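Local coordinates for Blr6230 protein (PDB 5NGG), which probably hydrolyses beta-lactam antibiotics as BJP-1, a zinc-dependent metallo-beta-lactamase of subclass B3, at residues Tyr58-Ser63 and Thr167-His172. Residues are numbered along the deposited sequence; the frame is centred on the assembly and turned at random.
With ZN (zinc ion), chain E.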
loop_
_atom_site.group_PDB
_atom_site.type_symbol
_atom_site.label_atom_id
_atom_site.label_comp_id
_atom_site.label_asym_id
_atom_site.label_seq_id
_atom_site.Cartn_x
_atom_site.Cartn_y
_atom_site.Cartn_z
ATOM N N TYR A 58 3.255 5.287 -5.878
ATOM C CA TYR A 58 4.616 5.363 -6.386
ATOM C C TYR A 58 4.668 4.960 -7.852
ATOM O O TYR A 58 3.911 4.123 -8.320
ATOM C CB TYR A 58 5.570 4.455 -5.605
ATOM C CG TYR A 58 5.454 4.570 -4.113
ATOM C CD1 TYR A 58 4.485 3.854 -3.421
ATOM C CD2 TYR A 58 6.309 5.382 -3.371
ATOM C CE1 TYR A 58 4.349 3.958 -2.043
ATOM C CE2 TYR A 58 6.198 5.470 -1.989
ATOM C CZ TYR A 58 5.215 4.757 -1.336
ATOM O OH TYR A 58 5.113 4.863 0.038
ATOM N N VAL A 59 5.604 5.594 -8.566
ATOM C CA VAL A 59 6.078 5.149 -9.894
ATOM C C VAL A 59 7.466 4.549 -9.725
ATOM O O VAL A 59 8.342 5.112 -9.044
ATOM C CB VAL A 59 6.150 6.315 -10.908
ATOM C CG1 VAL A 59 6.842 5.898 -12.207
ATOM C CG2 VAL A 59 4.757 6.808 -11.229
ATOM N N ILE A 60 7.665 3.392 -10.332
ATOM C CA ILE A 60 8.974 2.763 -10.379
ATOM C C ILE A 60 9.407 2.790 -11.847
ATOM O O ILE A 60 8.729 2.233 -12.710
ATOM C CB ILE A 60 8.930 1.330 -9.822
ATOM C CG1 ILE A 60 8.408 1.290 -8.373
ATOM C CG2 ILE A 60 10.319 0.726 -9.889
ATOM C CD1 ILE A 60 7.959 -0.075 -7.922
ATOM N N LYS A 61 10.503 3.489 -12.125
ATOM C CA LYS A 61 10.971 3.646 -13.491
ATOM C C LYS A 61 11.873 2.481 -13.875
ATOM O O LYS A 61 12.892 2.259 -13.230
ATOM C CB LYS A 61 11.712 4.969 -13.620
ATOM C CG LYS A 61 12.135 5.301 -15.038
ATOM C CD LYS A 61 12.898 6.615 -15.101
ATOM C CE LYS A 61 13.183 7.055 -16.525
ATOM N NZ LYS A 61 13.847 8.390 -16.580
ATOM N N THR A 62 11.497 1.761 -14.928
ATOM C CA THR A 62 12.292 0.653 -15.429
ATOM C C THR A 62 12.748 0.953 -16.857
ATOM O O THR A 62 12.246 1.847 -17.542
ATOM C CB THR A 62 11.531 -0.704 -15.413
ATOM O OG1 THR A 62 10.794 -0.861 -16.632
ATOM C CG2 THR A 62 10.624 -0.828 -14.177
ATOM N N SER A 63 13.661 0.119 -17.326
ATOM C CA SER A 63 14.144 0.198 -18.688
ATOM C C SER A 63 13.065 -0.136 -19.733
ATOM O O SER A 63 13.301 0.091 -20.910
ATOM C CB SER A 63 15.321 -0.762 -18.862
ATOM O OG SER A 63 14.901 -2.075 -18.549
ATOM N N THR A 167 13.956 -4.370 -13.679
ATOM C CA THR A 167 13.487 -4.225 -12.305
ATOM C C THR A 167 12.618 -5.407 -11.889
ATOM O O THR A 167 11.686 -5.761 -12.581
ATOM C CB THR A 167 12.715 -2.902 -12.176
ATOM O OG1 THR A 167 13.605 -1.816 -12.462
ATOM C CG2 THR A 167 12.160 -2.701 -10.794
ATOM N N THR A 168 12.956 -6.008 -10.758
ATOM C CA THR A 168 12.200 -7.135 -10.206
ATOM C C THR A 168 11.746 -6.843 -8.771
ATOM O O THR A 168 12.534 -6.386 -7.918
ATOM C CB THR A 168 13.069 -8.398 -10.220
ATOM O OG1 THR A 168 13.393 -8.714 -11.572
ATOM C CG2 THR A 168 12.349 -9.600 -9.600
ATOM N N LEU A 169 10.480 -7.162 -8.491
ATOM C CA LEU A 169 9.943 -7.095 -7.137
ATOM C C LEU A 169 9.549 -8.495 -6.696
ATOM O O LEU A 169 9.109 -9.321 -7.525
ATOM C CB LEU A 169 8.733 -6.163 -7.036
ATOM C CG LEU A 169 9.015 -4.693 -7.380
ATOM C CD1 LEU A 169 8.662 -4.364 -8.834
ATOM C CD2 LEU A 169 8.290 -3.765 -6.439
ATOM N N THR A 170 9.683 -8.753 -5.392
ATOM C CA THR A 170 9.309 -10.023 -4.788
ATOM C C THR A 170 8.101 -9.804 -3.872
ATOM O O THR A 170 8.101 -8.905 -3.022
ATOM C CB THR A 170 10.474 -10.614 -3.984
ATOM O OG1 THR A 170 11.581 -10.810 -4.864
ATOM C CG2 THR A 170 10.104 -11.952 -3.356
ATOM N N ALA A 171 7.062 -10.619 -4.061
ATOM C CA ALA A 171 5.863 -10.592 -3.228
ATOM C C ALA A 171 6.105 -11.273 -1.900
ATOM O O ALA A 171 6.622 -12.398 -1.858
ATOM C CB ALA A 171 4.715 -11.273 -3.960
ATOM N N HIS A 172 5.635 -10.642 -0.831
ATOM C CA HIS A 172 5.555 -11.278 0.480
ATOM C C HIS A 172 4.123 -11.258 0.978
ATOM O O HIS A 172 3.486 -10.210 0.992
ATOM C CB HIS A 172 6.434 -10.562 1.489
ATOM C CG HIS A 172 7.882 -10.645 1.188
ATOM N ND1 HIS A 172 8.674 -11.689 1.603
ATOM C CD2 HIS A 172 8.673 -9.823 0.475
ATOM C CE1 HIS A 172 9.908 -11.491 1.180
ATOM N NE2 HIS A 172 9.934 -10.360 0.498
HETATM ZN ZN ZN E . 8.303 -13.326 2.765
#
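T62 meets T167 and I60 meets L169 where the two beta-sheets of the metallo-beta-lactamase αβ/βα sandwich face each other. Strand 58-62 belongs to one sheet and strand 167-173 to the other; the axes of 58-62 and 167-172 approach to 8.5 Å, with their N-to-C directions 137° apart, and the gap is bridged mainly by side chains. Packing is tight at the T62 end. CG2 of T62 lies against the branch point of T167, 3.6 Å from its CB and equally close to its OG1. T62 OG1, between the backbone N and the carbonyl carbon (chi1 88°), instead turns back into its own hairpin, hydrogen-bonded with Q64 N and G65 O. Next to this, T167 CG2, anti to its backbone N, meets I60 CG2 at 4.0 Å, the two side chains crossing at a slant. M186 of strand 182-190 touches T167 and L169, and I67 of strand 65-69 touches T62 and L169, all four contact residues being buried. The other sides are looser: K61, whose CB is directed away from 167-172, is exposed and touches F89, and from T170 onward the strands have diverged. Well away from this interface, H172 ND1 binds a zinc ion at 2.0 Å, completed by E158 and K229, while its NE2 is hydrogen-bonded to E185. Between the sheets, the last touch along the diverging strands is tip to tip, I60 CD1 to L169 CD2 at 4.0 Å.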